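Local coordinates for Crh-like protein 5 (PDB 6IBU) that cleaves chitin and transfers the released chains to beta-1,6-glucan or to other chitin, cross-linking polysaccharides of the fungal cell wall, at residues P13-T27 with V216-Y230. Sequence-based numbering, arbitrary orientation.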
ATOM      1  N   PRO A  13      -9.954 -19.363  -1.441  1.00 38.49           N
ATOM      2  CA  PRO A  13     -10.515 -18.017  -1.513  1.00 35.67           C
ATOM      3  C   PRO A  13      -9.863 -16.967  -0.607  1.00 35.95           C
ATOM      4  O   PRO A  13      -9.461 -17.320   0.471  1.00 35.96           O
ATOM      5  CB  PRO A  13     -11.951 -18.182  -0.997  1.00 35.45           C
ATOM      6  CG  PRO A  13     -12.292 -19.624  -1.280  1.00 36.32           C
ATOM      7  CD  PRO A  13     -10.988 -20.385  -1.212  1.00 38.80           C
ATOM      8  N   ASN A  14      -9.825 -15.701  -1.048  1.00 33.57           N
ATOM      9  CA  ASN A  14      -9.422 -14.548  -0.205  1.00 30.97           C
ATOM     10  C   ASN A  14     -10.577 -14.248   0.749  1.00 28.60           C
ATOM     11  O   ASN A  14     -11.703 -14.202   0.280  1.00 25.25           O
ATOM     12  CB  ASN A  14      -9.117 -13.294  -1.030  1.00 31.41           C
ATOM     13  CG  ASN A  14      -7.934 -13.431  -1.969  1.00 30.57           C
ATOM     14  OD1 ASN A  14      -7.995 -12.967  -3.107  1.00 30.75           O
ATOM     15  ND2 ASN A  14      -6.842 -14.012  -1.505  1.00 28.84           N
ATOM     16  N   LYS A  15     -10.299 -14.070   2.039  1.00 29.50           N
ATOM     17  CA  LYS A  15     -11.289 -13.538   3.003  1.00 29.61           C
ATOM     18  C   LYS A  15     -11.702 -12.148   2.526  1.00 27.24           C
ATOM     19  O   LYS A  15     -10.808 -11.343   2.208  1.00 24.91           O
ATOM     20  CB  LYS A  15     -10.693 -13.473   4.404  1.00 34.67           C
ATOM     21  CG  LYS A  15     -11.619 -12.902   5.463  1.00 41.72           C
ATOM     22  CD  LYS A  15     -11.067 -13.106   6.875  1.00 47.00           C
ATOM     23  CE  LYS A  15     -12.067 -12.787   7.971  1.00 49.88           C
ATOM     24  NZ  LYS A  15     -13.011 -13.909   8.206  1.00 54.49           N
ATOM     25  N   GLY A  16     -13.005 -11.885   2.496  1.00 25.54           N
ATOM     26  CA  GLY A  16     -13.577 -10.645   1.950  1.00 24.43           C
ATOM     27  C   GLY A  16     -13.968  -9.684   3.050  1.00 24.28           C
ATOM     28  O   GLY A  16     -14.235 -10.135   4.158  1.00 27.54           O
ATOM     29  N   LEU A  17     -13.983  -8.393   2.752  1.00 23.38           N
ATOM     30  CA  LEU A  17     -14.622  -7.387   3.616  1.00 23.85           C
ATOM     31  C   LEU A  17     -16.117  -7.437   3.283  1.00 27.03           C
ATOM     32  O   LEU A  17     -16.517  -6.935   2.201  1.00 24.49           O
ATOM     33  CB  LEU A  17     -13.992  -6.029   3.318  1.00 23.22           C
ATOM     34  CG  LEU A  17     -14.666  -4.831   3.958  1.00 23.41           C
ATOM     35  CD1 LEU A  17     -14.621  -4.951   5.467  1.00 25.04           C
ATOM     36  CD2 LEU A  17     -14.003  -3.546   3.523  1.00 22.88           C
ATOM     37  N   ALA A  18     -16.912  -8.087   4.135  1.00 27.45           N
ATOM     38  CA  ALA A  18     -18.359  -8.290   3.907  1.00 27.41           C
ATOM     39  C   ALA A  18     -19.112  -7.044   4.380  1.00 28.64           C
ATOM     40  O   ALA A  18     -20.080  -7.150   5.142  1.00 32.48           O
ATOM     41  CB  ALA A  18     -18.816  -9.555   4.586  1.00 28.31           C
ATOM     42  N   ALA A  19     -18.658  -5.884   3.933  1.00 28.74           N
ATOM     43  CA  ALA A  19     -19.246  -4.571   4.264  1.00 28.02           C
ATOM     44  C   ALA A  19     -18.934  -3.599   3.130  1.00 26.46           C
ATOM     45  O   ALA A  19     -17.982  -3.843   2.374  1.00 23.69           O
ATOM     46  CB  ALA A  19     -18.704  -4.086   5.583  1.00 27.12           C
ATOM     47  N   SER A  20     -19.712  -2.533   3.013  1.00 28.49           N
ATOM     48  CA  SER A  20     -19.453  -1.512   1.974  1.00 30.65           C
ATOM     49  C   SER A  20     -18.399  -0.529   2.495  1.00 29.53           C
ATOM     50  O   SER A  20     -17.703   0.065   1.672  1.00 25.57           O
ATOM     51  CB  SER A  20     -20.724  -0.855   1.510  1.00 32.34           C
ATOM     52  OG  SER A  20     -21.157   0.108   2.450  1.00 37.48           O
ATOM     53  N   THR A  21     -18.258  -0.396   3.819  1.00 31.26           N
ATOM     54  CA  THR A  21     -17.329   0.573   4.464  1.00 30.86           C
ATOM     55  C   THR A  21     -16.585  -0.068   5.639  1.00 29.53           C
ATOM     56  O   THR A  21     -17.211  -0.782   6.416  1.00 31.05           O
ATOM     57  CB  THR A  21     -18.089   1.809   4.938  1.00 33.07           C
ATOM     58  OG1 THR A  21     -18.555   2.491   3.776  1.00 32.32           O
ATOM     59  CG2 THR A  21     -17.229   2.754   5.745  1.00 38.88           C
ATOM     60  N   TYR A  22     -15.287   0.209   5.756  1.00 28.47           N
ATOM     61  CA  TYR A  22     -14.448  -0.091   6.947  1.00 24.74           C
ATOM     62  C   TYR A  22     -13.699   1.183   7.340  1.00 24.08           C
ATOM     63  O   TYR A  22     -13.132   1.818   6.483  1.00 24.38           O
ATOM     64  CB  TYR A  22     -13.488  -1.236   6.656  1.00 22.92           C
ATOM     65  CG  TYR A  22     -12.437  -1.389   7.711  1.00 22.28           C
ATOM     66  CD1 TYR A  22     -12.682  -2.156   8.836  1.00 21.90           C
ATOM     67  CD2 TYR A  22     -11.225  -0.730   7.613  1.00 21.42           C
ATOM     68  CE1 TYR A  22     -11.734  -2.303   9.829  1.00 20.95           C
ATOM     69  CE2 TYR A  22     -10.263  -0.860   8.597  1.00 21.77           C
ATOM     70  CZ  TYR A  22     -10.530  -1.631   9.716  1.00 22.57           C
ATOM     71  OH  TYR A  22      -9.597  -1.736  10.697  1.00 23.01           O
ATOM     72  N   THR A  23     -13.765   1.575   8.603  1.00 25.00           N
ATOM     73  CA  THR A  23     -13.062   2.749   9.168  1.00 27.29           C
ATOM     74  C   THR A  23     -12.372   2.311  10.464  1.00 28.68           C
ATOM     75  O   THR A  23     -12.934   1.532  11.225  1.00 30.79           O
ATOM     76  CB  THR A  23     -13.990   3.953   9.384  1.00 26.76           C
ATOM     77  OG1 THR A  23     -15.031   3.566  10.276  1.00 30.55           O
ATOM     78  CG2 THR A  23     -14.619   4.480   8.115  1.00 26.61           C
ATOM     79  N   ALA A  24     -11.147   2.772  10.659  1.00 33.47           N
ATOM     80  CA  ALA A  24     -10.331   2.570  11.874  1.00 31.10           C
ATOM     81  C   ALA A  24      -9.758   3.936  12.233  1.00 32.23           C
ATOM     82  O   ALA A  24      -9.110   4.529  11.380  1.00 31.22           O
ATOM     83  CB  ALA A  24      -9.261   1.546  11.613  1.00 30.24           C
ATOM     84  N   ASP A  25     -10.109   4.457  13.399  1.00 33.58           N
ATOM     85  CA  ASP A  25      -9.368   5.541  14.080  1.00 35.63           C
ATOM     86  C   ASP A  25      -8.250   4.849  14.872  1.00 33.42           C
ATOM     87  O   ASP A  25      -8.549   4.060  15.749  1.00 33.72           O
ATOM     88  CB  ASP A  25     -10.346   6.372  14.916  1.00 39.28           C
ATOM     89  CG  ASP A  25      -9.772   7.684  15.449  1.00 47.07           C
ATOM     90  OD1 ASP A  25      -8.567   7.936  15.228  1.00 46.39           O
ATOM     91  OD2 ASP A  25     -10.533   8.448  16.103  1.00 53.64           O
ATOM     92  N   PHE A  26      -6.991   5.033  14.505  1.00 33.72           N
ATOM     93  CA  PHE A  26      -5.877   4.371  15.229  1.00 37.44           C
ATOM     94  C   PHE A  26      -5.534   5.093  16.536  1.00 38.24           C
ATOM     95  O   PHE A  26      -4.515   4.747  17.098  1.00 37.29           O
ATOM     96  CB  PHE A  26      -4.652   4.216  14.331  1.00 35.82           C
ATOM     97  CG  PHE A  26      -4.795   3.114  13.317  1.00 37.35           C
ATOM     98  CD1 PHE A  26      -5.036   1.814  13.718  1.00 39.00           C
ATOM     99  CD2 PHE A  26      -4.702   3.377  11.962  1.00 38.20           C
ATOM    100  CE1 PHE A  26      -5.183   0.801  12.784  1.00 40.81           C
ATOM    101  CE2 PHE A  26      -4.823   2.350  11.037  1.00 37.65           C
ATOM    102  CZ  PHE A  26      -5.071   1.066  11.449  1.00 36.94           C
ATOM    103  N   THR A  27      -6.355   5.980  17.069  1.00 46.38           N
ATOM    104  CA  THR A  27      -6.185   6.461  18.468  1.00 56.74           C
ATOM    105  C   THR A  27      -6.306   5.290  19.462  1.00 67.60           C
ATOM    106  O   THR A  27      -5.589   5.281  20.482  1.00 69.07           O
ATOM    107  CB  THR A  27      -7.224   7.526  18.812  1.00 55.56           C
ATOM    108  OG1 THR A  27      -7.131   7.717  20.221  1.00 62.16           O
ATOM    109  CG2 THR A  27      -8.640   7.131  18.461  1.00 52.36           C
ATOM    110  N   VAL A 216       0.341   6.403  11.107  1.00 18.26           N
ATOM    111  CA  VAL A 216      -0.975   6.284  10.415  1.00 18.94           C
ATOM    112  C   VAL A 216      -2.067   6.546  11.450  1.00 17.60           C
ATOM    113  O   VAL A 216      -2.209   5.752  12.361  1.00 16.66           O
ATOM    114  CB  VAL A 216      -1.113   4.913   9.730  1.00 18.71           C
ATOM    115  CG1 VAL A 216      -2.540   4.707   9.230  1.00 19.35           C
ATOM    116  CG2 VAL A 216      -0.092   4.760   8.604  1.00 18.91           C
ATOM    117  N   LYS A 217      -2.802   7.638  11.345  1.00 19.93           N
ATOM    118  CA  LYS A 217      -3.815   7.890  12.393  1.00 23.82           C
ATOM    119  C   LYS A 217      -5.160   7.301  11.982  1.00 22.25           C
ATOM    120  O   LYS A 217      -5.881   6.900  12.899  1.00 23.19           O
ATOM    121  CB  LYS A 217      -3.840   9.314  12.950  1.00 28.23           C
ATOM    122  CG  LYS A 217      -3.954  10.485  12.013  1.00 32.31           C
ATOM    123  CD  LYS A 217      -3.483  11.754  12.734  1.00 37.62           C
ATOM    124  CE  LYS A 217      -4.459  12.919  12.625  1.00 42.23           C
ATOM    125  NZ  LYS A 217      -4.318  13.862  13.764  1.00 42.34           N
ATOM    126  N   SER A 218      -5.472   7.144  10.702  1.00 21.39           N
ATOM    127  CA  SER A 218      -6.775   6.554  10.310  1.00 21.02           C
ATOM    128  C   SER A 218      -6.721   5.860   8.952  1.00 20.46           C
ATOM    129  O   SER A 218      -5.850   6.188   8.115  1.00 20.97           O
ATOM    130  CB  SER A 218      -7.897   7.572  10.379  1.00 21.55           C
ATOM    131  OG  SER A 218      -7.858   8.475   9.292  1.00 23.20           O
ATOM    132  N   VAL A 219      -7.639   4.908   8.783  1.00 19.29           N
ATOM    133  CA  VAL A 219      -7.855   4.165   7.517  1.00 19.84           C
ATOM    134  C   VAL A 219      -9.349   4.130   7.205  1.00 20.07           C
ATOM    135  O   VAL A 219     -10.125   3.781   8.086  1.00 18.84           O
ATOM    136  CB  VAL A 219      -7.248   2.764   7.602  1.00 19.10           C
ATOM    137  CG1 VAL A 219      -7.750   1.860   6.488  1.00 19.55           C
ATOM    138  CG2 VAL A 219      -5.738   2.860   7.587  1.00 19.45           C
ATOM    139  N   ARG A 220      -9.715   4.472   5.972  1.00 21.06           N
ATOM    140  CA  ARG A 220     -11.077   4.263   5.435  1.00 23.24           C
ATOM    141  C   ARG A 220     -10.978   3.371   4.201  1.00 22.32           C
ATOM    142  O   ARG A 220     -10.278   3.751   3.258  1.00 21.84           O
ATOM    143  CB  ARG A 220     -11.727   5.602   5.110  1.00 28.05           C
ATOM    144  CG  ARG A 220     -13.142   5.467   4.576  1.00 32.69           C
ATOM    145  CD  ARG A 220     -13.671   6.787   4.070  1.00 39.06           C
ATOM    146  NE  ARG A 220     -15.031   6.617   3.564  1.00 43.36           N
ATOM    147  CZ  ARG A 220     -16.124   6.551   4.321  1.00 45.21           C
ATOM    148  NH1 ARG A 220     -16.044   6.655   5.639  1.00 46.51           N
ATOM    149  NH2 ARG A 220     -17.308   6.406   3.748  1.00 45.62           N
ATOM    150  N   ILE A 221     -11.640   2.219   4.210  1.00 20.75           N
ATOM    151  CA  ILE A 221     -11.801   1.390   2.986  1.00 19.52           C
ATOM    152  C   ILE A 221     -13.280   1.336   2.612  1.00 19.98           C
ATOM    153  O   ILE A 221     -14.129   1.049   3.483  1.00 18.85           O
ATOM    154  CB  ILE A 221     -11.193  -0.006   3.168  1.00 18.62           C
ATOM    155  CG1 ILE A 221      -9.669   0.088   3.289  1.00 18.72           C
ATOM    156  CG2 ILE A 221     -11.633  -0.919   2.031  1.00 18.05           C
ATOM    157  CD1 ILE A 221      -9.000  -1.209   3.658  1.00 19.37           C
ATOM    158  N   GLU A 222     -13.568   1.603   1.346  1.00 21.89           N
ATOM    159  CA  GLU A 222     -14.906   1.394   0.738  1.00 23.42           C
ATOM    160  C   GLU A 222     -14.798   0.216  -0.213  1.00 21.08           C
ATOM    161  O   GLU A 222     -13.899   0.231  -1.046  1.00 20.48           O
ATOM    162  CB  GLU A 222     -15.349   2.632  -0.013  1.00 26.79           C
ATOM    163  CG  GLU A 222     -15.525   3.823   0.891  1.00 31.93           C
ATOM    164  CD  GLU A 222     -16.054   5.046   0.170  1.00 36.17           C
ATOM    165  OE1 GLU A 222     -16.171   4.986  -1.085  1.00 37.54           O
ATOM    166  OE2 GLU A 222     -16.357   6.049   0.861  1.00 41.68           O
ATOM    167  N   ASN A 223     -15.594  -0.815   0.011  1.00 20.08           N
ATOM    168  CA  ASN A 223     -15.573  -2.034  -0.822  1.00 19.60           C
ATOM    169  C   ASN A 223     -16.737  -1.903  -1.806  1.00 21.70           C
ATOM    170  O   ASN A 223     -17.896  -1.918  -1.353  1.00 25.00           O
ATOM    171  CB  ASN A 223     -15.641  -3.293   0.030  1.00 18.93           C
ATOM    172  CG  ASN A 223     -15.443  -4.549  -0.790  1.00 19.28           C
ATOM    173  OD1 ASN A 223     -15.329  -4.484  -2.015  1.00 18.23           O
ATOM    174  ND2 ASN A 223     -15.385  -5.691  -0.118  1.00 17.72           N
ATOM    175  N   ALA A 224     -16.430  -1.765  -3.090  1.00 21.45           N
ATOM    176  CA  ALA A 224     -17.418  -1.649  -4.189  1.00 22.85           C
ATOM    177  C   ALA A 224     -18.236  -2.947  -4.273  1.00 21.51           C
ATOM    178  O   ALA A 224     -19.407  -2.881  -4.682  1.00 21.77           O
ATOM    179  CB  ALA A 224     -16.709  -1.343  -5.502  1.00 21.20           C
ATOM    180  N   ASN A 225     -17.636  -4.076  -3.893  1.00 21.32           N
ATOM    181  CA  ASN A 225     -18.227  -5.431  -4.056  1.00 21.12           C
ATOM    182  C   ASN A 225     -18.143  -6.197  -2.739  1.00 20.57           C
ATOM    183  O   ASN A 225     -17.459  -7.206  -2.632  1.00 20.70           O
ATOM    184  CB  ASN A 225     -17.546  -6.166  -5.214  1.00 20.91           C
ATOM    185  CG  ASN A 225     -17.853  -5.492  -6.537  1.00 21.33           C
ATOM    186  OD1 ASN A 225     -18.919  -5.709  -7.109  1.00 21.53           O
ATOM    187  ND2 ASN A 225     -16.984  -4.591  -6.975  1.00 21.87           N
ATOM    188  N   PRO A 226     -18.883  -5.790  -1.693  1.00 20.44           N
ATOM    189  CA  PRO A 226     -18.817  -6.492  -0.420  1.00 20.37           C
ATOM    190  C   PRO A 226     -19.085  -7.992  -0.601  1.00 22.67           C
ATOM    191  O   PRO A 226     -19.985  -8.342  -1.330  1.00 22.18           O
ATOM    192  CB  PRO A 226     -19.955  -5.865   0.390  1.00 20.36           C
ATOM    193  CG  PRO A 226     -20.194  -4.516  -0.247  1.00 19.90           C
ATOM    194  CD  PRO A 226     -19.898  -4.723  -1.714  1.00 20.42           C
ATOM    195  N   ALA A 227     -18.291  -8.839   0.052  1.00 23.87           N
ATOM    196  CA  ALA A 227     -18.435 -10.302   0.013  1.00 24.42           C
ATOM    197  C   ALA A 227     -17.705 -10.924   1.197  1.00 26.32           C
ATOM    198  O   ALA A 227     -16.738 -10.310   1.718  1.00 26.96           O
ATOM    199  CB  ALA A 227     -17.902 -10.822  -1.283  1.00 24.83           C
ATOM    200  N   GLU A 228     -18.163 -12.105   1.598  1.00 28.28           N
ATOM    201  CA  GLU A 228     -17.529 -12.896   2.677  1.00 31.42           C
ATOM    202  C   GLU A 228     -16.195 -13.427   2.147  1.00 28.35           C
ATOM    203  O   GLU A 228     -15.285 -13.631   2.960  1.00 28.30           O
ATOM    204  CB  GLU A 228     -18.479 -13.986   3.180  1.00 36.28           C
ATOM    205  CG  GLU A 228     -19.540 -13.454   4.142  1.00 44.21           C
ATOM    206  CD  GLU A 228     -20.644 -14.437   4.529  1.00 52.97           C
ATOM    207  OE1 GLU A 228     -20.328 -15.636   4.711  1.00 60.27           O
ATOM    208  OE2 GLU A 228     -21.828 -14.009   4.650  1.00 60.59           O
ATOM    209  N   SER A 229     -16.074 -13.627   0.832  1.00 26.84           N
ATOM    210  CA  SER A 229     -14.833 -14.151   0.213  1.00 27.06           C
ATOM    211  C   SER A 229     -14.825 -13.982  -1.312  1.00 24.50           C
ATOM    212  O   SER A 229     -15.866 -13.739  -1.915  1.00 22.81           O
ATOM    213  CB  SER A 229     -14.643 -15.586   0.579  1.00 28.35           C
ATOM    214  OG  SER A 229     -15.447 -16.409  -0.249  1.00 29.63           O
ATOM    215  N   TYR A 230     -13.638 -14.089  -1.897  1.00 24.06           N
ATOM    216  CA  TYR A 230     -13.395 -13.978  -3.349  1.00 22.59           C
ATOM    217  C   TYR A 230     -12.631 -15.207  -3.800  1.00 22.46           C
ATOM    218  O   TYR A 230     -11.693 -15.603  -3.121  1.00 22.55           O
ATOM    219  CB  TYR A 230     -12.595 -12.729  -3.697  1.00 21.56           C
ATOM    220  CG  TYR A 230     -13.217 -11.438  -3.232  1.00 20.88           C
ATOM    221  CD1 TYR A 230     -14.338 -10.915  -3.845  1.00 19.20           C
ATOM    222  CD2 TYR A 230     -12.673 -10.756  -2.151  1.00 20.60           C
ATOM    223  CE1 TYR A 230     -14.886  -9.730  -3.411  1.00 20.66           C
ATOM    224  CE2 TYR A 230     -13.205  -9.565  -1.707  1.00 20.48           C
ATOM    225  CZ  TYR A 230     -14.309  -9.051  -2.351  1.00 21.09           C
ATOM    226  OH  TYR A 230     -14.834  -7.883  -1.900  1.00 22.90           O
TER
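Tyr22 and Ile221, paired in both directions through their backbones, form one of the two hydrogen-bonded pairs joining strand 21-25 to strand 216-223 in antiparallel fashion, the axes coming within 4.7 Å. The inward face, lined by Tyr22, Ala24, Val219 and Ile221, is buried and mostly apolar. Just beyond strand 21-25, Phe26 N donates to Lys217 O (2.7 Å), and its ring edge meets Val219 CG2 at 3.6 Å from CE2, while Val216 CG1 lies alongside and Ala24 CB sits over one ring face, offset toward the rim. At the other end, Leu17 CD2 touches Ile221 CG2. Asn223 has CG anti to its backbone N (chi1 -173°), a torsion that sends its amide toward the loop 16-20. There ND2 donates to a lone pair of Leu17 O (2.9 Å) and, in the amide plane, to Tyr230 OH, while OD1 closes an Asx turn with Asn225 N and also accepts from Phe69 N. This buried amide thus links the two segments between this pairing and a second, separate one, shifted by one residue, in which Asn14 and Tyr230 exchange backbone hydrogen bonds.

The outward face is polar and turned to solvent. Extended Arg220 lies beside Thr23, with NH1 3.6 Å from CG2, and its guanidinium passes Thr21 CG2 on one face. NE and NH2 both grip Glu222 OE2, holding the group in a side-on salt bridge.

In this GH16 catalytic domain of the concanavalin-like beta-sandwich fold, Val219 and Ile221 pack against strand 179-187 of the facing sheet, Tyr22 OH is hydrogen-bonded to Trp35 NE1, and strand 71-78 flanks strand 212-223 on the side away from strand 21-25.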